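Local coordinates for HD domain-containing protein (Aquifex aeolicus, PDB 2HEK) that binds zinc and GDP at separate sites and may be a dGTPase, as its HD-domain family suggests, its physiological role not established, at residues A[149-163]-A[182-196]. Residues are numbered along the deposited sequence; the frame is centred on the assembly and turned at random.
Sequences LLSEIITGEFGSDRM and YDRLISTLRVYENKV. With ZN (zinc ion), chain D.
L149 and E152, on the last turns of helix 145-155, lie over K195 and V196 of the 189-192/195-199 hairpin, with the CA atoms of L149 and K195 5.9 Å apart. Farther along, M163 of helix 160-173 meets Y182, at the N-cap of helix 183-187. One hydrogen bond joins the segments. V196 N gives its hydrogen to E152 OE1 at 2.9 Å and 167°, meeting the oxygen almost in line with its C-O bond. The carboxylate gets there because CG stands beside the backbone N (chi1 -79°) and the chain beyond is extended. With an alanine at E152 the V196 amide would probably lose its carboxylate acceptor, and the OE1 contact with V196 CG2 would go with it.

V196 divides its two methyls. CG2 packs on L149 CD1 at 3.7 Å and also touches I153 CG1. CG1 meets the edge of the F158 ring, at CE1, near the ring plane. L189 CD2 approaches the same CE1 obliquely at 3.6 Å. L149 CD1 also reaches V191 CG1.

M163 lays its extended chain across Y182. Its SD touches Y182 CB and I186 CG1, each at 3.7 Å, and makes an oblique Met-aromatic contact 5.2 Å from the ring centroid. CE continues to L185 CD2. Y182 OH is hydrogen-bonded to S212, and the rings of Y182 and F209, on helix 203-221, meet edge-to-face.

D161, on the same helix as M163, binds zinc through OD1 with H54 and D85, as in HD-domain metal sites. The chemistry is thus a largely apolar seam with one amide-carboxylate hydrogen bond. Helix 145-155 and F158 pack on the hairpin, and M163 ties zinc-bearing helix 160-173 to helix 183-187.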
loop_
_atom_site.group_PDB
_atom_site.type_symbol
_atom_site.label_atom_id
_atom_site.label_comp_id
_atom_site.label_asym_id
_atom_site.label_seq_id
_atom_site.Cartn_x
_atom_site.Cartn_y
_atom_site.Cartn_z
ATOM N N LEU A 149 14.901 -25.854 18.250
ATOM C CA LEU A 149 14.821 -24.399 18.059
ATOM C C LEU A 149 14.873 -24.041 16.566
ATOM O O LEU A 149 14.091 -23.215 16.083
ATOM C CB LEU A 149 15.952 -23.660 18.814
ATOM C CG LEU A 149 16.120 -22.157 18.566
ATOM C CD1 LEU A 149 14.871 -21.368 19.033
ATOM C CD2 LEU A 149 17.363 -21.605 19.253
ATOM N N LEU A 150 15.821 -24.644 15.848
ATOM C CA LEU A 150 16.028 -24.307 14.456
ATOM C C LEU A 150 14.833 -24.735 13.649
ATOM O O LEU A 150 14.394 -23.991 12.764
ATOM C CB LEU A 150 17.346 -24.936 13.901
ATOM C CG LEU A 150 18.661 -24.425 14.520
ATOM C CD1 LEU A 150 19.876 -25.031 13.813
ATOM C CD2 LEU A 150 18.729 -22.884 14.430
ATOM N N SER A 151 14.288 -25.915 13.971
ATOM C CA SER A 151 13.127 -26.432 13.267
ATOM C C SER A 151 11.887 -25.551 13.498
ATOM O O SER A 151 11.102 -25.342 12.567
ATOM C CB SER A 151 12.828 -27.852 13.709
ATOM O OG SER A 151 11.854 -28.398 12.855
ATOM N N GLU A 152 11.741 -25.025 14.723
ATOM C CA GLU A 152 10.652 -24.082 15.081
ATOM C C GLU A 152 10.702 -22.813 14.222
ATOM O O GLU A 152 9.656 -22.256 13.868
ATOM C CB GLU A 152 10.746 -23.655 16.550
ATOM C CG GLU A 152 10.212 -24.677 17.524
ATOM C CD GLU A 152 10.310 -24.252 19.007
ATOM O OE1 GLU A 152 10.764 -23.130 19.348
ATOM O OE2 GLU A 152 9.947 -25.095 19.848
ATOM N N ILE A 153 11.916 -22.362 13.904
ATOM C CA ILE A 153 12.085 -21.160 13.094
ATOM C C ILE A 153 11.401 -21.316 11.722
ATOM O O ILE A 153 10.826 -20.365 11.203
ATOM C CB ILE A 153 13.570 -20.746 12.977
ATOM C CG1 ILE A 153 14.084 -20.250 14.346
ATOM C CG2 ILE A 153 13.786 -19.691 11.818
ATOM C CD1 ILE A 153 15.608 -19.937 14.387
ATOM N N ILE A 154 11.422 -22.521 11.182
ATOM C CA ILE A 154 10.828 -22.813 9.887
ATOM C C ILE A 154 9.386 -23.325 9.943
ATOM O O ILE A 154 8.541 -22.825 9.188
ATOM C CB ILE A 154 11.669 -23.809 9.071
ATOM C CG1 ILE A 154 13.054 -23.230 8.774
ATOM C CG2 ILE A 154 10.971 -24.133 7.705
ATOM C CD1 ILE A 154 14.007 -24.369 8.419
ATOM N N THR A 155 9.096 -24.272 10.853
ATOM C CA THR A 155 7.878 -25.085 10.798
ATOM C C THR A 155 6.916 -24.763 11.949
ATOM O O THR A 155 5.812 -25.322 12.013
ATOM C CB THR A 155 8.214 -26.615 10.876
ATOM O OG1 THR A 155 8.880 -26.863 12.112
ATOM C CG2 THR A 155 9.178 -27.076 9.698
ATOM N N GLY A 156 7.310 -23.867 12.854
ATOM C CA GLY A 156 6.461 -23.527 14.013
ATOM C C GLY A 156 5.228 -22.722 13.626
ATOM O O GLY A 156 5.002 -22.446 12.441
ATOM N N GLU A 157 4.420 -22.343 14.615
ATOM C CA GLU A 157 3.120 -21.743 14.323
ATOM C C GLU A 157 3.259 -20.437 13.526
ATOM O O GLU A 157 2.515 -20.233 12.568
ATOM C CB GLU A 157 2.268 -21.549 15.583
ATOM C CG GLU A 157 1.685 -22.828 16.174
ATOM C CD GLU A 157 0.736 -23.594 15.228
ATOM O OE1 GLU A 157 -0.059 -22.973 14.461
ATOM O OE2 GLU A 157 0.783 -24.844 15.254
ATOM N N PHE A 158 4.210 -19.592 13.912
ATOM C CA PHE A 158 4.667 -18.475 13.053
ATOM C C PHE A 158 6.091 -18.707 12.432
ATOM O O PHE A 158 6.900 -17.797 12.324
ATOM C CB PHE A 158 4.559 -17.131 13.809
ATOM C CG PHE A 158 4.955 -17.226 15.246
ATOM C CD1 PHE A 158 6.295 -17.344 15.603
ATOM C CD2 PHE A 158 3.994 -17.254 16.234
ATOM C CE1 PHE A 158 6.657 -17.452 16.940
ATOM C CE2 PHE A 158 4.355 -17.361 17.586
ATOM C CZ PHE A 158 5.690 -17.475 17.927
ATOM N N GLY A 159 6.371 -19.946 12.028
ATOM C CA GLY A 159 7.556 -20.278 11.234
ATOM C C GLY A 159 7.645 -19.508 9.935
ATOM O O GLY A 159 6.640 -18.966 9.429
ATOM N N SER A 160 8.847 -19.449 9.378
ATOM C CA SER A 160 9.098 -18.752 8.104
ATOM C C SER A 160 8.289 -19.339 6.950
ATOM O O SER A 160 7.893 -18.617 6.011
ATOM C CB SER A 160 10.593 -18.829 7.785
ATOM O OG SER A 160 11.013 -20.185 7.684
ATOM N N ASP A 161 8.040 -20.643 6.992
ATOM C CA ASP A 161 7.204 -21.276 5.945
ATOM C C ASP A 161 5.800 -20.647 5.885
ATOM O O ASP A 161 5.401 -20.128 4.841
ATOM C CB ASP A 161 7.129 -22.785 6.197
ATOM C CG ASP A 161 6.421 -23.526 5.105
ATOM O OD1 ASP A 161 6.417 -23.095 3.942
ATOM O OD2 ASP A 161 5.874 -24.592 5.403
ATOM N N ARG A 162 5.087 -20.644 7.010
ATOM C CA ARG A 162 3.774 -20.035 7.114
ATOM C C ARG A 162 3.794 -18.547 6.867
ATOM O O ARG A 162 2.916 -18.050 6.192
ATOM C CB ARG A 162 3.183 -20.219 8.504
ATOM C CG ARG A 162 2.557 -21.545 8.717
ATOM C CD ARG A 162 1.815 -21.591 10.066
ATOM N NE ARG A 162 1.049 -22.834 10.175
ATOM C CZ ARG A 162 1.468 -23.934 10.788
ATOM N NH1 ARG A 162 2.662 -23.959 11.377
ATOM N NH2 ARG A 162 0.684 -25.015 10.822
ATOM N N MET A 163 4.758 -17.835 7.427
ATOM C CA MET A 163 4.819 -16.418 7.226
ATOM C C MET A 163 4.906 -16.111 5.729
ATOM O O MET A 163 4.253 -15.176 5.248
ATOM C CB MET A 163 6.008 -15.832 7.975
ATOM C CG MET A 163 5.746 -15.539 9.447
ATOM S SD MET A 163 6.886 -14.301 10.109
ATOM C CE MET A 163 6.783 -14.670 11.856
ATOM N N TYR A 182 4.656 -9.172 8.303
ATOM C CA TYR A 182 5.072 -9.673 9.609
ATOM C C TYR A 182 6.458 -9.158 10.078
ATOM O O TYR A 182 7.065 -9.733 10.930
ATOM C CB TYR A 182 4.919 -11.205 9.672
ATOM C CG TYR A 182 3.578 -11.789 9.145
ATOM C CD1 TYR A 182 3.586 -12.790 8.168
ATOM C CD2 TYR A 182 2.329 -11.313 9.582
ATOM C CE1 TYR A 182 2.401 -13.318 7.648
ATOM C CE2 TYR A 182 1.125 -11.841 9.052
ATOM C CZ TYR A 182 1.190 -12.852 8.093
ATOM O OH TYR A 182 0.052 -13.444 7.560
ATOM N N ASP A 183 6.922 -8.031 9.551
ATOM C CA ASP A 183 8.167 -7.399 9.987
ATOM C C ASP A 183 8.130 -7.081 11.484
ATOM O O ASP A 183 9.063 -7.398 12.229
ATOM C CB ASP A 183 8.344 -6.110 9.202
ATOM C CG ASP A 183 9.741 -5.597 9.245
ATOM O OD1 ASP A 183 10.094 -4.896 10.246
ATOM O OD2 ASP A 183 10.473 -5.869 8.252
ATOM N N ARG A 184 7.042 -6.465 11.924
ATOM C CA ARG A 184 6.800 -6.211 13.337
ATOM C C ARG A 184 6.785 -7.492 14.165
ATOM O O ARG A 184 7.465 -7.563 15.188
ATOM C CB ARG A 184 5.503 -5.385 13.549
ATOM C CG ARG A 184 5.169 -5.101 15.040
ATOM C CD ARG A 184 6.311 -4.353 15.777
ATOM N NE ARG A 184 5.844 -3.917 17.083
ATOM C CZ ARG A 184 6.569 -3.239 17.971
ATOM N NH1 ARG A 184 7.814 -2.867 17.680
ATOM N NH2 ARG A 184 6.024 -2.904 19.140
ATOM N N LEU A 185 6.050 -8.512 13.722
ATOM C CA LEU A 185 5.990 -9.766 14.475
ATOM C C LEU A 185 7.389 -10.344 14.612
ATOM O O LEU A 185 7.823 -10.675 15.727
ATOM C CB LEU A 185 5.067 -10.801 13.795
ATOM C CG LEU A 185 4.913 -12.130 14.535
ATOM C CD1 LEU A 185 4.480 -12.009 16.059
ATOM C CD2 LEU A 185 3.984 -13.076 13.776
ATOM N N ILE A 186 8.101 -10.454 13.497
ATOM C CA ILE A 186 9.494 -10.955 13.533
ATOM C C ILE A 186 10.333 -10.169 14.567
ATOM O O ILE A 186 11.049 -10.777 15.359
ATOM C CB ILE A 186 10.142 -10.903 12.143
ATOM C CG1 ILE A 186 9.521 -11.999 11.257
ATOM C CG2 ILE A 186 11.694 -11.039 12.210
ATOM C CD1 ILE A 186 9.872 -11.919 9.794
ATOM N N SER A 187 10.216 -8.845 14.597
ATOM C CA SER A 187 11.067 -8.048 15.506
ATOM C C SER A 187 10.797 -8.298 16.997
ATOM O O SER A 187 11.674 -8.060 17.844
ATOM C CB SER A 187 10.975 -6.540 15.198
ATOM O OG SER A 187 9.764 -6.019 15.716
ATOM N N THR A 188 9.596 -8.763 17.321
ATOM C CA THR A 188 9.222 -9.028 18.711
ATOM C C THR A 188 9.434 -10.480 19.148
ATOM O O THR A 188 9.061 -10.840 20.270
ATOM C CB THR A 188 7.751 -8.634 19.014
ATOM O OG1 THR A 188 6.843 -9.470 18.263
ATOM C CG2 THR A 188 7.539 -7.205 18.674
ATOM N N LEU A 189 10.037 -11.310 18.296
ATOM C CA LEU A 189 10.224 -12.716 18.649
ATOM C C LEU A 189 11.425 -12.768 19.570
ATOM O O LEU A 189 12.309 -11.929 19.460
ATOM C CB LEU A 189 10.481 -13.616 17.421
ATOM C CG LEU A 189 9.329 -13.712 16.395
ATOM C CD1 LEU A 189 9.671 -14.644 15.210
ATOM C CD2 LEU A 189 7.998 -14.102 17.095
ATOM N N ARG A 190 11.432 -13.739 20.479
ATOM C CA ARG A 190 12.568 -13.958 21.387
ATOM C C ARG A 190 12.799 -15.457 21.475
ATOM O O ARG A 190 11.874 -16.228 21.265
ATOM C CB ARG A 190 12.247 -13.450 22.800
ATOM C CG ARG A 190 11.858 -11.986 22.892
ATOM C CD ARG A 190 13.035 -11.061 22.707
ATOM N NE ARG A 190 12.664 -9.666 22.959
ATOM C CZ ARG A 190 12.321 -8.812 21.987
ATOM N NH1 ARG A 190 12.303 -9.215 20.709
ATOM N NH2 ARG A 190 11.989 -7.563 22.277
ATOM N N VAL A 191 14.026 -15.860 21.794
ATOM C CA VAL A 191 14.315 -17.238 22.252
ATOM C C VAL A 191 14.337 -17.296 23.796
ATOM O O VAL A 191 15.113 -16.579 24.466
ATOM C CB VAL A 191 15.681 -17.728 21.739
ATOM C CG1 VAL A 191 15.915 -19.183 22.120
ATOM C CG2 VAL A 191 15.790 -17.525 20.231
ATOM N N TYR A 192 13.499 -18.139 24.364
ATOM C CA TYR A 192 13.465 -18.284 25.812
ATOM C C TYR A 192 13.290 -19.751 26.135
ATOM O O TYR A 192 12.407 -20.420 25.574
ATOM C CB TYR A 192 12.381 -17.389 26.414
ATOM C CG TYR A 192 12.432 -17.295 27.921
ATOM C CD1 TYR A 192 13.186 -16.309 28.547
ATOM C CD2 TYR A 192 11.732 -18.184 28.720
ATOM C CE1 TYR A 192 13.239 -16.215 29.923
ATOM C CE2 TYR A 192 11.777 -18.099 30.098
ATOM C CZ TYR A 192 12.532 -17.113 30.695
ATOM O OH TYR A 192 12.597 -17.037 32.066
ATOM N N GLU A 193 14.120 -20.255 27.044
ATOM C CA GLU A 193 14.055 -21.674 27.410
ATOM C C GLU A 193 14.086 -22.514 26.134
ATOM O O GLU A 193 13.330 -23.474 25.978
ATOM C CB GLU A 193 12.773 -21.974 28.201
ATOM C CG GLU A 193 12.765 -21.556 29.680
ATOM C CD GLU A 193 11.384 -21.750 30.318
ATOM O OE1 GLU A 193 10.595 -22.590 29.792
ATOM O OE2 GLU A 193 11.082 -21.064 31.331
ATOM N N ASN A 194 14.941 -22.112 25.205
ATOM C CA ASN A 194 15.075 -22.788 23.920
ATOM C C ASN A 194 13.809 -22.875 23.028
ATOM O O ASN A 194 13.724 -23.729 22.140
ATOM C CB ASN A 194 15.682 -24.178 24.134
ATOM C CG ASN A 194 16.503 -24.622 22.968
ATOM O OD1 ASN A 194 16.127 -25.562 22.270
ATOM N ND2 ASN A 194 17.616 -23.928 22.717
ATOM N N LYS A 195 12.834 -21.998 23.263
ATOM C CA LYS A 195 11.664 -21.904 22.379
ATOM C C LYS A 195 11.675 -20.552 21.682
ATOM O O LYS A 195 12.215 -19.574 22.229
ATOM C CB LYS A 195 10.356 -22.021 23.161
ATOM C CG LYS A 195 10.123 -23.327 23.886
ATOM C CD LYS A 195 8.963 -23.169 24.871
ATOM C CE LYS A 195 9.217 -23.926 26.186
ATOM N NZ LYS A 195 9.292 -25.416 26.009
ATOM N N VAL A 196 11.076 -20.493 20.487
ATOM C CA VAL A 196 10.735 -19.212 19.852
ATOM C C VAL A 196 9.454 -18.715 20.516
ATOM O O VAL A 196 8.430 -19.397 20.501
ATOM C CB VAL A 196 10.525 -19.345 18.311
ATOM C CG1 VAL A 196 10.135 -17.965 17.684
ATOM C CG2 VAL A 196 11.788 -19.886 17.631
HETATM ZN ZN ZN D . 6.239 -24.250 2.205
HETATM O O HOH W 1 8.535 -24.197 2.285
#